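Local coordinates for LanC-like protein GCR2 (Arabidopsis thaliana, PDB 3T33), which is a zinc-binding member of the LanC-like family that may play a role in abscisic acid signalling, at residues A[36-48]-A[356-369]. Sequence-based numbering, arbitrary orientation. Where two conformers were deposited one is given.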
ATOM      1  N   SER A  36      28.508   0.717  -6.398  1.00 42.16           N
ATOM      2  CA  SER A  36      27.533  -0.202  -6.983  1.00 40.16           C
ATOM      3  C   SER A  36      26.137   0.444  -7.015  1.00 38.99           C
ATOM      4  O   SER A  36      25.419   0.321  -7.975  1.00 38.93           O
ATOM      5  CB  SER A  36      27.549  -1.535  -6.236  1.00 39.20           C
ATOM      6  OG  SER A  36      27.276  -1.318  -4.866  1.00 38.44           O
ATOM      7  N   LEU A  37      25.806   1.180  -5.966  1.00 38.38           N
ATOM      8  CA  LEU A  37      24.603   1.971  -5.891  1.00 37.44           C
ATOM      9  C   LEU A  37      24.441   3.010  -7.034  1.00 38.04           C
ATOM     10  O   LEU A  37      23.372   3.076  -7.662  1.00 35.86           O
ATOM     11  CB  LEU A  37      24.539   2.642  -4.530  1.00 37.05           C
ATOM     12  CG  LEU A  37      23.168   3.110  -3.974  1.00 37.84           C
ATOM     13  CD1 LEU A  37      23.031   4.570  -3.835  1.00 36.07           C
ATOM     14  CD2 LEU A  37      21.897   2.475  -4.659  1.00 31.77           C
ATOM     15  N   THR A  38      25.491   3.800  -7.315  1.00 37.72           N
ATOM     16  CA  THR A  38      25.376   4.845  -8.319  1.00 38.42           C
ATOM     17  C   THR A  38      25.249   4.196  -9.662  1.00 37.92           C
ATOM     18  O   THR A  38      24.599   4.716 -10.530  1.00 37.08           O
ATOM     19  CB  THR A  38      26.614   5.835  -8.323  1.00 38.81           C
ATOM     20  OG1 THR A  38      27.813   5.046  -8.318  1.00 44.75           O
ATOM     21  CG2 THR A  38      26.615   6.731  -7.066  1.00 37.93           C
ATOM     22  N   LYS A  39      25.898   3.058  -9.855  1.00 38.49           N
ATOM     23  CA  LYS A  39      25.803   2.380 -11.143  1.00 39.90           C
ATOM     24  C   LYS A  39      24.365   1.898 -11.385  1.00 39.79           C
ATOM     25  O   LYS A  39      23.830   2.085 -12.471  1.00 39.57           O
ATOM     26  CB  LYS A  39      26.832   1.243 -11.230  1.00 40.63           C
ATOM     27  CG  LYS A  39      28.285   1.843 -11.188  1.00 45.92           C
ATOM     28  CD  LYS A  39      29.390   0.804 -11.466  1.00 55.41           C
ATOM     29  CE  LYS A  39      30.809   1.436 -11.416  1.00 60.99           C
ATOM     30  NZ  LYS A  39      31.776   0.813 -12.408  1.00 63.12           N
ATOM     31  N   LEU A  40      23.737   1.314 -10.370  1.00 38.70           N
ATOM     32  CA  LEU A  40      22.307   0.987 -10.440  1.00 39.45           C
ATOM     33  C   LEU A  40      21.474   2.220 -10.856  1.00 39.50           C
ATOM     34  O   LEU A  40      20.629   2.150 -11.748  1.00 38.54           O
ATOM     35  CB  LEU A  40      21.807   0.478  -9.077  1.00 39.77           C
ATOM     36  CG  LEU A  40      22.227  -0.907  -8.626  1.00 41.15           C
ATOM     37  CD1 LEU A  40      21.789  -1.216  -7.178  1.00 41.68           C
ATOM     38  CD2 LEU A  40      21.498  -1.815  -9.553  1.00 44.24           C
ATOM     39  N   LEU A  41      21.731   3.362 -10.234  1.00 39.41           N
ATOM     40  CA  LEU A  41      20.875   4.510 -10.487  1.00 39.49           C
ATOM     41  C   LEU A  41      20.975   5.002 -11.930  1.00 40.14           C
ATOM     42  O   LEU A  41      20.001   5.506 -12.469  1.00 39.87           O
ATOM     43  CB  LEU A  41      21.181   5.647  -9.510  1.00 38.74           C
ATOM     44  CG  LEU A  41      20.835   5.356  -8.038  1.00 39.42           C
ATOM     45  CD1 LEU A  41      21.548   6.327  -7.136  1.00 40.84           C
ATOM     46  CD2 LEU A  41      19.363   5.476  -7.826  1.00 39.87           C
ATOM     47  N   SER A  42      22.152   4.865 -12.538  1.00 40.44           N
ATOM     48  CA  SER A  42      22.428   5.314 -13.916  0.50 41.50           C
ATOM     49  C   SER A  42      21.804   4.377 -14.951  1.00 41.51           C
ATOM     50  O   SER A  42      21.508   4.783 -16.066  1.00 43.07           O
ATOM     51  CB  SER A  42      23.952   5.395 -14.177  0.50 41.18           C
ATOM     52  OG  SER A  42      24.650   6.154 -13.189  0.50 41.75           O
ATOM     53  N   LEU A  43      21.648   3.114 -14.578  1.00 41.40           N
ATOM     54  CA  LEU A  43      21.082   2.066 -15.424  1.00 41.31           C
ATOM     55  C   LEU A  43      19.801   2.503 -16.197  1.00 40.97           C
ATOM     56  O   LEU A  43      18.902   3.162 -15.625  1.00 39.39           O
ATOM     57  CB  LEU A  43      20.776   0.903 -14.530  1.00 41.68           C
ATOM     58  CG  LEU A  43      21.309  -0.499 -14.777  1.00 44.42           C
ATOM     59  CD1 LEU A  43      22.789  -0.555 -15.221  1.00 45.04           C
ATOM     60  CD2 LEU A  43      21.106  -1.336 -13.501  1.00 39.98           C
ATOM     61  N   PRO A  44      19.753   2.204 -17.525  1.00 40.66           N
ATOM     62  CA  PRO A  44      18.494   2.464 -18.193  1.00 40.83           C
ATOM     63  C   PRO A  44      17.379   1.485 -17.670  1.00 39.82           C
ATOM     64  O   PRO A  44      17.646   0.348 -17.255  1.00 38.94           O
ATOM     65  CB  PRO A  44      18.826   2.274 -19.680  1.00 40.12           C
ATOM     66  CG  PRO A  44      20.014   1.463 -19.722  1.00 41.12           C
ATOM     67  CD  PRO A  44      20.710   1.499 -18.405  1.00 40.43           C
ATOM     68  N   TYR A  45      16.153   1.969 -17.692  1.00 39.20           N
ATOM     69  CA  TYR A  45      15.065   1.309 -17.023  1.00 38.97           C
ATOM     70  C   TYR A  45      14.861  -0.152 -17.413  1.00 38.81           C
ATOM     71  O   TYR A  45      14.636  -0.985 -16.559  1.00 38.61           O
ATOM     72  CB  TYR A  45      13.787   2.108 -17.129  1.00 38.51           C
ATOM     73  CG  TYR A  45      12.895   1.772 -15.959  1.00 38.51           C
ATOM     74  CD1 TYR A  45      11.875   0.818 -16.068  1.00 37.68           C
ATOM     75  CD2 TYR A  45      13.115   2.359 -14.706  1.00 39.43           C
ATOM     76  CE1 TYR A  45      11.079   0.497 -14.949  1.00 34.50           C
ATOM     77  CE2 TYR A  45      12.342   2.016 -13.601  1.00 36.99           C
ATOM     78  CZ  TYR A  45      11.333   1.108 -13.744  1.00 33.87           C
ATOM     79  OH  TYR A  45      10.598   0.836 -12.646  1.00 32.51           O
ATOM     80  N   LYS A  46      14.990  -0.454 -18.692  1.00 39.31           N
ATOM     81  CA  LYS A  46      14.788  -1.785 -19.203  1.00 40.14           C
ATOM     82  C   LYS A  46      15.615  -2.791 -18.459  1.00 39.49           C
ATOM     83  O   LYS A  46      15.028  -3.714 -17.900  1.00 40.40           O
ATOM     84  CB  LYS A  46      15.029  -1.869 -20.704  1.00 41.39           C
ATOM     85  CG  LYS A  46      14.646  -0.525 -21.401  1.00 48.50           C
ATOM     86  CD  LYS A  46      15.644   0.664 -21.170  1.00 52.16           C
ATOM     87  CE  LYS A  46      15.140   1.969 -21.802  1.00 56.99           C
ATOM     88  NZ  LYS A  46      14.281   2.743 -20.837  1.00 58.60           N
ATOM     89  N   SER A  47      16.939  -2.612 -18.378  1.00 37.76           N
ATOM     90  CA  SER A  47      17.774  -3.549 -17.616  1.00 35.93           C
ATOM     91  C   SER A  47      17.744  -3.350 -16.083  1.00 33.73           C
ATOM     92  O   SER A  47      17.984  -4.304 -15.312  1.00 31.24           O
ATOM     93  CB  SER A  47      19.224  -3.557 -18.118  1.00 36.08           C
ATOM     94  OG  SER A  47      19.696  -2.242 -18.057  1.00 41.59           O
ATOM     95  N   PHE A  48      17.473  -2.128 -15.640  1.00 32.09           N
ATOM     96  CA  PHE A  48      17.290  -1.915 -14.213  1.00 31.43           C
ATOM     97  C   PHE A  48      16.085  -2.751 -13.727  1.00 30.73           C
ATOM     98  O   PHE A  48      16.204  -3.497 -12.792  1.00 30.80           O
ATOM     99  CB  PHE A  48      17.050  -0.444 -13.938  1.00 32.09           C
ATOM    100  CG  PHE A  48      16.620  -0.150 -12.551  1.00 30.66           C
ATOM    101  CD1 PHE A  48      17.553  -0.101 -11.530  1.00 34.31           C
ATOM    102  CD2 PHE A  48      15.286   0.063 -12.257  1.00 30.58           C
ATOM    103  CE1 PHE A  48      17.162   0.172 -10.206  1.00 36.48           C
ATOM    104  CE2 PHE A  48      14.880   0.367 -10.932  1.00 31.70           C
ATOM    105  CZ  PHE A  48      15.828   0.413  -9.906  1.00 32.31           C
ATOM    106  N   LEU A 356       9.633   8.755 -11.046  1.00 30.32           N
ATOM    107  CA  LEU A 356      10.178   7.381 -11.338  1.00 30.87           C
ATOM    108  C   LEU A 356      11.605   7.192 -10.849  1.00 31.57           C
ATOM    109  O   LEU A 356      12.003   6.147 -10.211  1.00 31.76           O
ATOM    110  CB  LEU A 356      10.255   7.120 -12.823  1.00 30.67           C
ATOM    111  CG  LEU A 356      10.030   5.699 -13.348  1.00 31.42           C
ATOM    112  CD1 LEU A 356      10.814   5.470 -14.618  1.00 28.52           C
ATOM    113  CD2 LEU A 356      10.256   4.582 -12.336  1.00 30.17           C
ATOM    114  N   TYR A 357      12.393   8.218 -11.145  1.00 29.74           N
ATOM    115  CA  TYR A 357      13.747   8.197 -10.666  1.00 29.39           C
ATOM    116  C   TYR A 357      13.814   8.072  -9.134  1.00 29.49           C
ATOM    117  O   TYR A 357      14.672   7.381  -8.588  1.00 29.68           O
ATOM    118  CB  TYR A 357      14.511   9.437 -11.120  1.00 26.88           C
ATOM    119  CG  TYR A 357      15.830   9.459 -10.486  1.00 28.23           C
ATOM    120  CD1 TYR A 357      16.856   8.618 -10.921  1.00 33.49           C
ATOM    121  CD2 TYR A 357      16.044  10.227  -9.379  1.00 28.29           C
ATOM    122  CE1 TYR A 357      18.089   8.606 -10.280  1.00 31.20           C
ATOM    123  CE2 TYR A 357      17.212  10.199  -8.753  1.00 32.16           C
ATOM    124  CZ  TYR A 357      18.244   9.410  -9.203  1.00 33.58           C
ATOM    125  OH  TYR A 357      19.440   9.461  -8.479  1.00 38.67           O
ATOM    126  N   ARG A 358      12.947   8.789  -8.438  1.00 30.21           N
ATOM    127  CA  ARG A 358      12.927   8.705  -6.991  1.00 30.61           C
ATOM    128  C   ARG A 358      12.535   7.315  -6.481  1.00 30.32           C
ATOM    129  O   ARG A 358      13.128   6.852  -5.531  1.00 32.12           O
ATOM    130  CB  ARG A 358      12.122   9.845  -6.373  1.00 30.42           C
ATOM    131  CG  ARG A 358      12.909  11.162  -6.392  1.00 31.39           C
ATOM    132  CD  ARG A 358      12.053  12.313  -5.888  1.00 36.42           C
ATOM    133  NE  ARG A 358      12.828  13.543  -5.901  1.00 39.99           N
ATOM    134  CZ  ARG A 358      12.463  14.689  -5.336  1.00 38.79           C
ATOM    135  NH1 ARG A 358      11.318  14.793  -4.695  1.00 32.48           N
ATOM    136  NH2 ARG A 358      13.260  15.732  -5.446  1.00 39.92           N
ATOM    137  N   ALA A 359      11.608   6.655  -7.160  1.00 29.19           N
ATOM    138  CA  ALA A 359      11.200   5.294  -6.796  1.00 30.27           C
ATOM    139  C   ALA A 359      12.375   4.393  -7.144  1.00 29.91           C
ATOM    140  O   ALA A 359      12.750   3.507  -6.394  1.00 30.40           O
ATOM    141  CB  ALA A 359       9.929   4.844  -7.585  1.00 28.28           C
ATOM    142  N   LYS A 360      12.999   4.675  -8.259  1.00 29.42           N
ATOM    143  CA  LYS A 360      14.173   3.889  -8.650  1.00 30.69           C
ATOM    144  C   LYS A 360      15.304   3.997  -7.615  1.00 29.73           C
ATOM    145  O   LYS A 360      15.958   3.010  -7.270  1.00 29.86           O
ATOM    146  CB  LYS A 360      14.595   4.300 -10.081  1.00 30.09           C
ATOM    147  CG  LYS A 360      15.931   3.926 -10.570  1.00 34.14           C
ATOM    148  CD  LYS A 360      16.091   4.414 -12.044  1.00 37.77           C
ATOM    149  CE  LYS A 360      17.331   3.784 -12.720  1.00 37.70           C
ATOM    150  NZ  LYS A 360      17.714   4.572 -13.911  1.00 35.80           N
ATOM    151  N   ALA A 361      15.517   5.191  -7.083  1.00 30.98           N
ATOM    152  CA  ALA A 361      16.565   5.368  -6.069  1.00 30.06           C
ATOM    153  C   ALA A 361      16.213   4.590  -4.795  1.00 30.01           C
ATOM    154  O   ALA A 361      17.073   3.962  -4.196  1.00 28.57           O
ATOM    155  CB  ALA A 361      16.763   6.846  -5.742  1.00 29.59           C
ATOM    156  N   PHE A 362      14.946   4.610  -4.379  1.00 30.36           N
ATOM    157  CA  PHE A 362      14.646   3.893  -3.116  1.00 31.03           C
ATOM    158  C   PHE A 362      14.777   2.394  -3.366  1.00 30.03           C
ATOM    159  O   PHE A 362      15.311   1.689  -2.564  1.00 32.08           O
ATOM    160  CB  PHE A 362      13.258   4.240  -2.605  1.00 30.82           C
ATOM    161  CG  PHE A 362      13.212   5.411  -1.663  1.00 31.67           C
ATOM    162  CD1 PHE A 362      14.073   6.489  -1.810  1.00 30.95           C
ATOM    163  CD2 PHE A 362      12.264   5.431  -0.608  1.00 32.01           C
ATOM    164  CE1 PHE A 362      14.019   7.583  -0.933  1.00 29.79           C
ATOM    165  CE2 PHE A 362      12.182   6.508   0.258  1.00 32.91           C
ATOM    166  CZ  PHE A 362      13.068   7.616   0.091  1.00 30.89           C
ATOM    167  N   ALA A 363      14.320   1.920  -4.507  1.00 29.11           N
ATOM    168  CA  ALA A 363      14.465   0.523  -4.835  1.00 29.40           C
ATOM    169  C   ALA A 363      15.930   0.094  -4.976  1.00 29.62           C
ATOM    170  O   ALA A 363      16.306  -1.009  -4.531  1.00 30.03           O
ATOM    171  CB  ALA A 363      13.706   0.188  -6.088  1.00 27.17           C
ATOM    172  N   SER A 364      16.741   0.942  -5.622  1.00 28.27           N
ATOM    173  CA  SER A 364      18.187   0.668  -5.695  1.00 27.77           C
ATOM    174  C   SER A 364      18.824   0.637  -4.366  1.00 28.33           C
ATOM    175  O   SER A 364      19.638  -0.265  -4.110  1.00 28.71           O
ATOM    176  CB  SER A 364      18.888   1.684  -6.570  1.00 27.21           C
ATOM    177  OG  SER A 364      18.208   1.717  -7.798  1.00 26.84           O
ATOM    178  N   PHE A 365      18.454   1.575  -3.481  1.00 29.66           N
ATOM    179  CA  PHE A 365      18.979   1.547  -2.112  1.00 31.33           C
ATOM    180  C   PHE A 365      18.728   0.197  -1.459  1.00 33.60           C
ATOM    181  O   PHE A 365      19.667  -0.469  -0.970  1.00 33.96           O
ATOM    182  CB  PHE A 365      18.356   2.648  -1.257  1.00 31.48           C
ATOM    183  CG  PHE A 365      18.867   2.651   0.192  1.00 33.49           C
ATOM    184  CD1 PHE A 365      18.207   1.933   1.190  1.00 29.69           C
ATOM    185  CD2 PHE A 365      20.006   3.382   0.540  1.00 31.88           C
ATOM    186  CE1 PHE A 365      18.714   1.913   2.532  1.00 35.64           C
ATOM    187  CE2 PHE A 365      20.499   3.375   1.861  1.00 31.63           C
ATOM    188  CZ  PHE A 365      19.856   2.644   2.847  1.00 33.30           C
ATOM    189  N   LEU A 366      17.455  -0.232  -1.467  1.00 34.02           N
ATOM    190  CA  LEU A 366      17.116  -1.549  -0.943  1.00 34.28           C
ATOM    191  C   LEU A 366      17.860  -2.698  -1.603  1.00 35.64           C
ATOM    192  O   LEU A 366      18.357  -3.601  -0.917  1.00 35.47           O
ATOM    193  CB  LEU A 366      15.603  -1.828  -1.084  1.00 34.17           C
ATOM    194  CG  LEU A 366      14.736  -1.178  -0.042  1.00 31.42           C
ATOM    195  CD1 LEU A 366      13.326  -1.375  -0.467  1.00 33.14           C
ATOM    196  CD2 LEU A 366      15.031  -1.891   1.276  1.00 32.45           C
ATOM    197  N   LEU A 367      17.910  -2.742  -2.917  1.00 36.17           N
ATOM    198  CA  LEU A 367      18.651  -3.868  -3.497  1.00 37.97           C
ATOM    199  C   LEU A 367      20.138  -3.858  -3.136  1.00 38.28           C
ATOM    200  O   LEU A 367      20.754  -4.913  -2.855  1.00 37.73           O
ATOM    201  CB  LEU A 367      18.494  -3.882  -4.991  1.00 39.20           C
ATOM    202  CG  LEU A 367      19.034  -5.058  -5.819  1.00 42.86           C
ATOM    203  CD1 LEU A 367      18.135  -5.197  -7.005  1.00 45.92           C
ATOM    204  CD2 LEU A 367      20.430  -4.823  -6.339  1.00 46.06           C
ATOM    205  N   ASP A 368      20.728  -2.669  -3.115  1.00 38.80           N
ATOM    206  CA  ASP A 368      22.184  -2.583  -2.928  1.00 38.55           C
ATOM    207  C   ASP A 368      22.590  -2.838  -1.460  1.00 38.34           C
ATOM    208  O   ASP A 368      23.604  -3.498  -1.184  1.00 37.20           O
ATOM    209  CB  ASP A 368      22.704  -1.214  -3.455  1.00 39.16           C
ATOM    210  CG  ASP A 368      24.248  -1.173  -3.632  1.00 40.77           C
ATOM    211  OD1 ASP A 368      24.793  -1.838  -4.547  1.00 43.90           O
ATOM    212  OD2 ASP A 368      24.901  -0.460  -2.849  1.00 44.93           O
ATOM    213  N   LYS A 369      21.755  -2.374  -0.536  1.00 38.06           N
ATOM    214  CA  LYS A 369      22.167  -2.238   0.845  1.00 38.88           C
ATOM    215  C   LYS A 369      21.422  -3.112   1.839  1.00 39.99           C
ATOM    216  O   LYS A 369      21.951  -3.350   2.951  1.00 40.22           O
ATOM    217  CB  LYS A 369      22.018  -0.774   1.332  1.00 38.98           C
ATOM    218  CG  LYS A 369      22.687   0.338   0.477  1.00 39.50           C
ATOM    219  CD  LYS A 369      24.207   0.338   0.562  1.00 44.03           C
ATOM    220  CE  LYS A 369      24.821   1.292  -0.465  1.00 43.18           C
ATOM    221  NZ  LYS A 369      26.128   1.770   0.069  1.00 49.67           N
TER
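Lys360 reaches across from helix 353-375 to the bend between helices 36-42 and 45-69, where its ammonium group makes two hydrogen bonds to backbone carbonyls. NZ lies 2.9 Å from Leu41 O, which it meets from above the carbonyl plane, and nearly in line with the C=O bond of Leu43, though the 2.5 Å between NZ and Leu43 O is unusually short and its exact length doubtful. The side chain is extended, with CG anti to the backbone N (chi1 164°). Near the start of helix 36-42, Ser36 OG donates to the syn lone pair of Asp368 OD1 (2.6 Å). Helix 36-42 and the 356-369 part of helix 353-375 run roughly antiparallel, at 143°, and pack knobs-into-holes, joining the N-terminal region to the outer surface of the LanC-like alpha/alpha barrel. Leu37 enters the hole formed by Ser364, Phe365, Asp368 and Lys369; Leu41 fills the next, its CD2 3.3 Å from Ala361 CA. Ser364 is the reciprocal knob, its OG at the edge of the Phe48 ring and hydrogen-bonded to Lys360 O (2.6 Å). Leu40 CD1 meets Leu367 CD2 at 3.9 Å. Lys360 CG lies over one face of the Phe48 ring, a CH-pi contact 3.9 Å from the centroid. Leu356 CD1 makes an off-centre CH-pi approach to Tyr45, whose hydroxyl is hydrogen-bonded to Met402 O, and Tyr357, bonded through its hydroxyl to Pro16 O, crosses Leu41 at about a right angle.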